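Local coordinates for L-lysine 6-oxidase (Marinomonas mediterranea, PDB 3WEU), which oxidises the side-chain amine of L-lysine with a cysteine tryptophylquinone cofactor, releasing ammonia and the hydrogen peroxide that makes the enzyme antibacterial, at residues Y287-I299 against Q415-Y429. Sequence-based numbering, arbitrary orientation.
With SO4 (sulfate ion), chain D.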
ATOM      1  N   TYR A 287      -9.523 -31.932  43.285  1.00 23.79           N
ATOM      2  CA  TYR A 287     -10.862 -32.462  43.157  1.00 21.98           C
ATOM      3  C   TYR A 287     -11.053 -33.663  44.080  1.00 23.91           C
ATOM      4  O   TYR A 287     -10.092 -34.318  44.460  1.00 20.76           O
ATOM      5  CB  TYR A 287     -11.155 -32.859  41.717  1.00 20.48           C
ATOM      6  CG  TYR A 287     -11.294 -31.668  40.789  1.00 17.82           C
ATOM      7  CD1 TYR A 287     -12.508 -31.002  40.644  1.00 19.61           C
ATOM      8  CD2 TYR A 287     -10.207 -31.200  40.100  1.00 19.21           C
ATOM      9  CE1 TYR A 287     -12.635 -29.910  39.782  1.00 16.53           C
ATOM     10  CE2 TYR A 287     -10.290 -30.087  39.268  1.00 19.28           C
ATOM     11  CZ  TYR A 287     -11.531 -29.472  39.091  1.00 18.01           C
ATOM     12  OH  TYR A 287     -11.632 -28.348  38.289  1.00 17.76           O
ATOM     13  N   LYS A 288     -12.293 -33.920  44.429  1.00 20.64           N
ATOM     14  CA  LYS A 288     -12.656 -35.069  45.271  1.00 23.28           C
ATOM     15  C   LYS A 288     -13.076 -36.248  44.437  1.00 21.88           C
ATOM     16  O   LYS A 288     -14.135 -36.197  43.762  1.00 22.63           O
ATOM     17  CB  LYS A 288     -13.793 -34.676  46.228  1.00 24.39           C
ATOM     18  CG  LYS A 288     -13.389 -33.559  47.163  1.00 24.74           C
ATOM     19  CD  LYS A 288     -14.460 -33.311  48.202  1.00 28.59           C
ATOM     20  CE  LYS A 288     -13.918 -32.343  49.206  1.00 30.89           C
ATOM     21  NZ  LYS A 288     -14.994 -32.045  50.172  1.00 33.24           N
ATOM     22  N   SER A 289     -12.271 -37.319  44.502  1.00 20.61           N
ATOM     23  CA  SER A 289     -12.542 -38.506  43.690  1.00 23.46           C
ATOM     24  C   SER A 289     -13.796 -39.280  44.022  1.00 24.78           C
ATOM     25  O   SER A 289     -14.224 -40.124  43.232  1.00 26.05           O
ATOM     26  CB  SER A 289     -11.328 -39.463  43.662  1.00 28.42           C
ATOM     27  OG  SER A 289     -10.979 -39.824  44.973  1.00 34.12           O
ATOM     28  N   ASP A 290     -14.418 -39.019  45.165  1.00 23.05           N
ATOM     29  CA  ASP A 290     -15.698 -39.622  45.431  1.00 25.73           C
ATOM     30  C   ASP A 290     -16.893 -38.835  44.903  1.00 23.78           C
ATOM     31  O   ASP A 290     -18.007 -39.295  45.058  1.00 23.48           O
ATOM     32  CB  ASP A 290     -15.883 -39.917  46.931  1.00 33.01           C
ATOM     33  CG  ASP A 290     -15.618 -38.731  47.814  1.00 42.29           C
ATOM     34  OD1 ASP A 290     -15.229 -37.647  47.318  1.00 44.60           O
ATOM     35  OD2 ASP A 290     -15.739 -38.905  49.061  1.00 53.83           O
ATOM     36  N   TYR A 291     -16.675 -37.718  44.188  1.00 21.30           N
ATOM     37  CA  TYR A 291     -17.781 -36.927  43.685  1.00 20.04           C
ATOM     38  C   TYR A 291     -18.481 -37.667  42.590  1.00 19.72           C
ATOM     39  O   TYR A 291     -17.846 -38.132  41.639  1.00 19.92           O
ATOM     40  CB  TYR A 291     -17.305 -35.562  43.141  1.00 19.21           C
ATOM     41  CG  TYR A 291     -18.459 -34.680  42.646  1.00 20.11           C
ATOM     42  CD1 TYR A 291     -19.159 -33.894  43.527  1.00 20.56           C
ATOM     43  CD2 TYR A 291     -18.852 -34.634  41.262  1.00 20.85           C
ATOM     44  CE1 TYR A 291     -20.218 -33.092  43.109  1.00 21.52           C
ATOM     45  CE2 TYR A 291     -19.928 -33.832  40.849  1.00 20.92           C
ATOM     46  CZ  TYR A 291     -20.579 -33.040  41.779  1.00 22.01           C
ATOM     47  OH  TYR A 291     -21.649 -32.230  41.475  1.00 20.97           O
ATOM     48  N   VAL A 292     -19.770 -37.814  42.704  1.00 18.13           N
ATOM     49  CA  VAL A 292     -20.526 -38.564  41.696  1.00 19.14           C
ATOM     50  C   VAL A 292     -21.169 -37.608  40.683  1.00 21.18           C
ATOM     51  O   VAL A 292     -21.999 -36.758  41.038  1.00 18.94           O
ATOM     52  CB  VAL A 292     -21.618 -39.454  42.411  1.00 21.44           C
ATOM     53  CG1 VAL A 292     -22.502 -40.159  41.404  1.00 25.67           C
ATOM     54  CG2 VAL A 292     -20.959 -40.489  43.334  1.00 21.51           C
ATOM     55  N   ALA A 293     -20.758 -37.668  39.409  1.00 20.25           N
ATOM     56  CA  ALA A 293     -21.263 -36.743  38.407  1.00 19.59           C
ATOM     57  C   ALA A 293     -22.660 -37.158  38.028  1.00 20.72           C
ATOM     58  O   ALA A 293     -23.146 -38.251  38.399  1.00 20.65           O
ATOM     59  CB  ALA A 293     -20.334 -36.769  37.169  1.00 20.11           C
ATOM     60  N   ASN A 294     -23.311 -36.355  37.235  1.00 18.26           N
ATOM     61  CA  ASN A 294     -24.622 -36.694  36.753  1.00 17.53           C
ATOM     62  C   ASN A 294     -24.526 -36.678  35.206  1.00 20.70           C
ATOM     63  O   ASN A 294     -24.095 -35.678  34.625  1.00 17.53           O
ATOM     64  CB  ASN A 294     -25.659 -35.665  37.194  1.00 17.58           C
ATOM     65  CG  ASN A 294     -27.040 -35.918  36.566  1.00 20.09           C
ATOM     66  OD1 ASN A 294     -27.513 -35.162  35.696  1.00 15.42           O
ATOM     67  ND2 ASN A 294     -27.700 -36.995  37.019  1.00 22.54           N
ATOM     68  N   PHE A 295     -25.041 -37.727  34.547  1.00 18.97           N
ATOM     69  CA  PHE A 295     -24.917 -37.764  33.107  1.00 20.35           C
ATOM     70  C   PHE A 295     -25.582 -36.582  32.422  1.00 18.81           C
ATOM     71  O   PHE A 295     -24.960 -35.879  31.601  1.00 18.90           O
ATOM     72  CB  PHE A 295     -25.461 -39.040  32.524  1.00 20.64           C
ATOM     73  CG  PHE A 295     -25.252 -39.109  31.022  1.00 20.96           C
ATOM     74  CD1 PHE A 295     -24.020 -39.425  30.496  1.00 21.52           C
ATOM     75  CD2 PHE A 295     -26.298 -38.771  30.155  1.00 19.36           C
ATOM     76  CE1 PHE A 295     -23.820 -39.444  29.143  1.00 20.85           C
ATOM     77  CE2 PHE A 295     -26.116 -38.831  28.789  1.00 19.38           C
ATOM     78  CZ  PHE A 295     -24.875 -39.152  28.288  1.00 19.71           C
ATOM     79  N   ASP A 296     -26.849 -36.386  32.681  1.00 17.32           N
ATOM     80  CA  ASP A 296     -27.578 -35.359  32.009  1.00 20.43           C
ATOM     81  C   ASP A 296     -27.030 -33.942  32.256  1.00 18.63           C
ATOM     82  O   ASP A 296     -27.017 -33.133  31.338  1.00 19.70           O
ATOM     83  CB  ASP A 296     -29.092 -35.356  32.319  1.00 23.62           C
ATOM     84  CG  ASP A 296     -29.875 -36.554  31.715  1.00 29.08           C
ATOM     85  OD1 ASP A 296     -29.482 -37.139  30.738  1.00 32.33           O
ATOM     86  OD2 ASP A 296     -30.906 -36.936  32.302  1.00 37.77           O
ATOM     87  N   ARG A 297     -26.653 -33.621  33.470  1.00 17.86           N
ATOM     88  CA  ARG A 297     -26.210 -32.280  33.820  1.00 18.62           C
ATOM     89  C   ARG A 297     -24.766 -32.042  33.362  1.00 17.68           C
ATOM     90  O   ARG A 297     -24.442 -30.969  32.898  1.00 17.40           O
ATOM     91  CB  ARG A 297     -26.248 -32.096  35.356  1.00 20.39           C
ATOM     92  CG  ARG A 297     -25.863 -30.732  35.925  1.00 23.03           C
ATOM     93  CD  ARG A 297     -25.844 -30.681  37.504  1.00 25.72           C
ATOM     94  NE  ARG A 297     -24.803 -31.563  37.953  1.00 29.09           N
ATOM     95  CZ  ARG A 297     -24.662 -32.057  39.176  1.00 33.57           C
ATOM     96  NH1 ARG A 297     -25.521 -31.745  40.142  1.00 30.18           N
ATOM     97  NH2 ARG A 297     -23.646 -32.893  39.431  1.00 35.31           N
ATOM     98  N   ASP A 298     -23.897 -33.021  33.523  1.00 18.23           N
ATOM     99  CA  ASP A 298     -22.462 -32.783  33.410  1.00 18.65           C
ATOM    100  C   ASP A 298     -21.853 -33.284  32.108  1.00 19.19           C
ATOM    101  O   ASP A 298     -20.847 -32.746  31.623  1.00 21.68           O
ATOM    102  CB  ASP A 298     -21.700 -33.436  34.555  1.00 17.66           C
ATOM    103  CG  ASP A 298     -22.139 -32.961  35.951  1.00 18.80           C
ATOM    104  OD1 ASP A 298     -22.482 -31.782  36.134  1.00 19.57           O
ATOM    105  OD2 ASP A 298     -22.133 -33.858  36.873  1.00 17.79           O
ATOM    106  N   ILE A 299     -22.406 -34.329  31.538  1.00 17.46           N
ATOM    107  CA  ILE A 299     -21.730 -34.999  30.453  1.00 16.87           C
ATOM    108  C   ILE A 299     -22.439 -34.771  29.131  1.00 17.33           C
ATOM    109  O   ILE A 299     -21.825 -34.358  28.109  1.00 16.95           O
ATOM    110  CB  ILE A 299     -21.662 -36.476  30.721  1.00 16.92           C
ATOM    111  CG1 ILE A 299     -21.083 -36.751  32.127  1.00 17.47           C
ATOM    112  CG2 ILE A 299     -20.898 -37.223  29.621  1.00 17.37           C
ATOM    113  CD1 ILE A 299     -19.722 -36.178  32.368  1.00 20.92           C
ATOM    114  N   GLN A 415     -14.912 -38.698  36.028  1.00 16.79           N
ATOM    115  CA  GLN A 415     -15.795 -39.381  36.940  1.00 16.45           C
ATOM    116  C   GLN A 415     -16.757 -40.281  36.163  1.00 17.12           C
ATOM    117  O   GLN A 415     -17.002 -41.440  36.535  1.00 17.50           O
ATOM    118  CB  GLN A 415     -16.553 -38.383  37.805  1.00 16.70           C
ATOM    119  CG  GLN A 415     -15.703 -37.580  38.780  1.00 15.99           C
ATOM    120  CD  GLN A 415     -14.814 -38.453  39.621  1.00 18.73           C
ATOM    121  OE1 GLN A 415     -13.660 -38.770  39.233  1.00 15.67           O
ATOM    122  NE2 GLN A 415     -15.308 -38.846  40.785  1.00 19.25           N
ATOM    123  N   TRP A 416     -17.301 -39.778  35.077  1.00 14.79           N
ATOM    124  CA  TRP A 416     -18.065 -40.583  34.186  1.00 15.48           C
ATOM    125  C   TRP A 416     -17.313 -41.783  33.717  1.00 15.88           C
ATOM    126  O   TRP A 416     -17.855 -42.924  33.789  1.00 16.21           O
ATOM    127  CB  TRP A 416     -18.625 -39.742  33.008  1.00 15.84           C
ATOM    128  CG  TRP A 416     -19.225 -40.509  31.903  1.00 15.41           C
ATOM    129  CD1 TRP A 416     -20.527 -40.963  31.798  1.00 17.57           C
ATOM    130  CD2 TRP A 416     -18.601 -40.844  30.665  1.00 15.66           C
ATOM    131  NE1 TRP A 416     -20.707 -41.609  30.615  1.00 17.43           N
ATOM    132  CE2 TRP A 416     -19.534 -41.577  29.904  1.00 15.74           C
ATOM    133  CE3 TRP A 416     -17.320 -40.680  30.166  1.00 15.23           C
ATOM    134  CZ2 TRP A 416     -19.245 -42.044  28.648  1.00 16.06           C
ATOM    135  CZ3 TRP A 416     -17.018 -41.203  28.912  1.00 15.55           C
ATOM    136  CH2 TRP A 416     -17.971 -41.843  28.167  1.00 16.20           C
ATOM    137  N   ALA A 417     -16.073 -41.585  33.276  1.00 14.82           N
ATOM    138  CA  ALA A 417     -15.274 -42.691  32.769  1.00 15.95           C
ATOM    139  C   ALA A 417     -15.080 -43.784  33.872  1.00 16.36           C
ATOM    140  O   ALA A 417     -15.176 -45.012  33.600  1.00 16.74           O
ATOM    141  CB  ALA A 417     -13.932 -42.181  32.353  1.00 16.92           C
ATOM    142  N   GLU A 418     -14.798 -43.313  35.080  1.00 18.95           N
ATOM    143  CA  GLU A 418     -14.767 -44.204  36.275  1.00 21.96           C
ATOM    144  C   GLU A 418     -16.043 -44.912  36.661  1.00 23.39           C
ATOM    145  O   GLU A 418     -15.959 -45.855  37.424  1.00 21.52           O
ATOM    146  CB  GLU A 418     -14.236 -43.489  37.496  1.00 23.72           C
ATOM    147  CG  GLU A 418     -12.807 -43.017  37.303  1.00 28.24           C
ATOM    148  CD  GLU A 418     -11.771 -44.144  37.340  1.00 31.20           C
ATOM    149  OE1 GLU A 418     -12.097 -45.303  37.604  1.00 27.70           O
ATOM    150  OE2 GLU A 418     -10.619 -43.833  37.105  1.00 33.45           O
ATOM    151  N   GLY A 419     -17.210 -44.489  36.182  1.00 20.71           N
ATOM    152  CA  GLY A 419     -18.457 -45.103  36.588  1.00 22.89           C
ATOM    153  C   GLY A 419     -19.089 -44.373  37.792  1.00 24.73           C
ATOM    154  O   GLY A 419     -20.146 -44.760  38.255  1.00 29.02           O
ATOM    155  N   GLU A 420     -18.472 -43.289  38.221  1.00 22.07           N
ATOM    156  CA  GLU A 420     -18.971 -42.411  39.288  1.00 24.48           C
ATOM    157  C   GLU A 420     -19.929 -41.396  38.747  1.00 21.51           C
ATOM    158  O   GLU A 420     -19.662 -40.218  38.713  1.00 23.39           O
ATOM    159  CB  GLU A 420     -17.828 -41.736  39.966  1.00 26.14           C
ATOM    160  CG  GLU A 420     -16.790 -42.707  40.557  1.00 28.04           C
ATOM    161  CD  GLU A 420     -17.293 -43.391  41.864  1.00 37.37           C
ATOM    162  OE1 GLU A 420     -18.515 -43.355  42.185  1.00 34.51           O
ATOM    163  OE2 GLU A 420     -16.460 -43.975  42.562  1.00 40.50           O
ATOM    164  N   PHE A 421     -21.046 -41.865  38.271  1.00 19.04           N
ATOM    165  CA  PHE A 421     -22.068 -40.993  37.809  1.00 20.22           C
ATOM    166  C   PHE A 421     -23.424 -41.604  37.871  1.00 20.73           C
ATOM    167  O   PHE A 421     -23.565 -42.806  37.800  1.00 25.18           O
ATOM    168  CB  PHE A 421     -21.876 -40.534  36.344  1.00 21.13           C
ATOM    169  CG  PHE A 421     -22.058 -41.608  35.301  1.00 19.68           C
ATOM    170  CD1 PHE A 421     -21.058 -42.555  35.037  1.00 20.88           C
ATOM    171  CD2 PHE A 421     -23.203 -41.646  34.546  1.00 18.51           C
ATOM    172  CE1 PHE A 421     -21.197 -43.493  34.006  1.00 19.70           C
ATOM    173  CE2 PHE A 421     -23.388 -42.621  33.588  1.00 18.47           C
ATOM    174  CZ  PHE A 421     -22.396 -43.543  33.305  1.00 19.12           C
ATOM    175  N   THR A 422     -24.421 -40.749  37.885  1.00 21.60           N
ATOM    176  CA  THR A 422     -25.790 -41.179  37.825  1.00 20.67           C
ATOM    177  C   THR A 422     -26.477 -40.804  36.576  1.00 21.91           C
ATOM    178  O   THR A 422     -26.008 -39.957  35.785  1.00 25.47           O
ATOM    179  CB  THR A 422     -26.560 -40.446  38.952  1.00 20.39           C
ATOM    180  OG1 THR A 422     -26.282 -39.045  38.846  1.00 19.93           O
ATOM    181  CG2 THR A 422     -26.117 -40.917  40.303  1.00 19.94           C
ATOM    182  N   ALA A 423     -27.618 -41.404  36.422  1.00 20.65           N
ATOM    183  CA  ALA A 423     -28.582 -41.112  35.408  1.00 23.75           C
ATOM    184  C   ALA A 423     -29.807 -40.610  36.090  1.00 22.80           C
ATOM    185  O   ALA A 423     -30.146 -41.040  37.194  1.00 23.60           O
ATOM    186  CB  ALA A 423     -28.864 -42.382  34.630  1.00 26.27           C
ATOM    187  N   GLY A 424     -30.480 -39.655  35.477  1.00 20.56           N
ATOM    188  CA  GLY A 424     -31.665 -39.085  36.019  1.00 21.71           C
ATOM    189  C   GLY A 424     -31.393 -37.625  36.369  1.00 20.36           C
ATOM    190  O   GLY A 424     -30.325 -37.087  36.093  1.00 21.26           O
ATOM    191  N   PRO A 425     -32.333 -36.975  37.002  1.00 23.97           N
ATOM    192  CA  PRO A 425     -32.165 -35.542  37.350  1.00 28.52           C
ATOM    193  C   PRO A 425     -31.075 -35.354  38.393  1.00 30.23           C
ATOM    194  O   PRO A 425     -30.810 -36.193  39.250  1.00 37.88           O
ATOM    195  CB  PRO A 425     -33.493 -35.181  38.036  1.00 32.30           C
ATOM    196  CG  PRO A 425     -34.132 -36.537  38.310  1.00 29.16           C
ATOM    197  CD  PRO A 425     -33.721 -37.430  37.225  1.00 27.55           C
ATOM    198  N   ALA A 426     -30.352 -34.309  38.354  1.00 29.80           N
ATOM    199  CA  ALA A 426     -29.527 -34.143  39.503  1.00 35.30           C
ATOM    200  C   ALA A 426     -30.010 -32.842  39.983  1.00 29.96           C
ATOM    201  O   ALA A 426     -30.621 -32.160  39.221  1.00 34.94           O
ATOM    202  CB  ALA A 426     -28.091 -34.100  39.107  1.00 39.03           C
ATOM    203  N   ASP A 427     -29.721 -32.435  41.186  1.00 38.68           N
ATOM    204  CA  ASP A 427     -30.083 -31.025  41.418  1.00 49.60           C
ATOM    205  C   ASP A 427     -29.060 -30.096  40.731  1.00 41.56           C
ATOM    206  O   ASP A 427     -27.928 -30.502  40.445  1.00 32.20           O
ATOM    207  CB  ASP A 427     -30.326 -30.643  42.889  1.00 51.13           C
ATOM    208  CG  ASP A 427     -31.359 -29.458  43.027  1.00 50.27           C
ATOM    209  OD1 ASP A 427     -31.953 -28.981  42.016  1.00 50.71           O
ATOM    210  OD2 ASP A 427     -31.587 -28.999  44.140  1.00 51.47           O
ATOM    211  N   ASP A 428     -29.523 -28.893  40.402  1.00 40.24           N
ATOM    212  CA  ASP A 428     -28.680 -27.830  39.877  1.00 39.25           C
ATOM    213  C   ASP A 428     -27.594 -27.481  40.901  1.00 33.43           C
ATOM    214  O   ASP A 428     -27.716 -27.638  42.110  1.00 28.16           O
ATOM    215  CB  ASP A 428     -29.468 -26.540  39.568  1.00 44.88           C
ATOM    216  CG  ASP A 428     -30.522 -26.727  38.481  1.00 53.86           C
ATOM    217  OD1 ASP A 428     -30.862 -27.886  38.146  1.00 57.78           O
ATOM    218  OD2 ASP A 428     -31.017 -25.700  37.979  1.00 55.15           O
ATOM    219  N   TYR A 429     -26.496 -27.045  40.358  1.00 28.93           N
ATOM    220  CA  TYR A 429     -25.502 -26.368  41.140  1.00 25.93           C
ATOM    221  C   TYR A 429     -26.065 -25.059  41.664  1.00 28.80           C
ATOM    222  O   TYR A 429     -27.054 -24.534  41.125  1.00 29.59           O
ATOM    223  CB  TYR A 429     -24.340 -26.076  40.187  1.00 25.21           C
ATOM    224  CG  TYR A 429     -23.603 -27.320  39.715  1.00 23.58           C
ATOM    225  CD1 TYR A 429     -22.986 -28.143  40.618  1.00 23.00           C
ATOM    226  CD2 TYR A 429     -23.467 -27.635  38.342  1.00 22.55           C
ATOM    227  CE1 TYR A 429     -22.306 -29.263  40.217  1.00 22.15           C
ATOM    228  CE2 TYR A 429     -22.749 -28.750  37.965  1.00 21.04           C
ATOM    229  CZ  TYR A 429     -22.171 -29.558  38.869  1.00 23.16           C
ATOM    230  OH  TYR A 429     -21.509 -30.786  38.534  1.00 30.42           O
TER
HETATM  231  S   SO4 D 802      -6.672 -32.920  40.921  1.00 47.04           S
HETATM  232  O1  SO4 D 802      -5.303 -33.258  41.317  1.00 52.09           O
HETATM  233  O2  SO4 D 802      -7.300 -32.014  41.860  1.00 48.76           O
HETATM  234  O3  SO4 D 802      -6.559 -32.320  39.587  1.00 53.02           O
HETATM  235  O4  SO4 D 802      -7.611 -34.031  40.896  1.00 47.23           O
HETATM  236  O   HOH W   1     -25.105 -37.795  40.919  1.00 31.11           O
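Ala293 and Phe421 pair in a two-stranded parallel sheet, 293-294 against 421-422, that ties the start of helix 295-308 to the chain leaving helix 407-418. Three backbone bonds zip it: Ala293 N to Glu420 O, Thr422 N to Ala293 O, and Phe295 N to Thr422 O. Asn294 works both ways here, as a strand residue and as the N-cap, its OD1 taking the amide of Arg297 while ND2 gives nearly straight bonds to Thr422 OG1 (3.1 Å) and Gly424 O (2.8 Å).

Arg297 illustrates how one long side chain can bind a loop. From CB the chain runs out extended, CG anti to the backbone N (chi1 -178°), until a bend at chi3 (65°) swings the tip round after CD, which lies over the face of the Tyr429 ring and beside Asp427 O. NE bonds to Asp298 OD1 and NH2 to Asp298 OD2, a side-on salt bridge, whereas Arg297 NH1 donates to Asp427 O at 2.7 Å, nearly in line with the carbonyl. The guanidinium lies between Tyr429, stacked at 4.0 Å between centres with planes 27° apart, and the methyl of Ala426 on its other face. Asp298 OD2 also receives Asn294 N.

At the far end Gln415 NE2 bridges Ser289 O and Tyr291 O. Opposite Arg297 NE, across the carboxylate plane, Tyr429 OH donates to Asp298 OD1 at 2.8 Å, giving each carboxylate oxygen two donors.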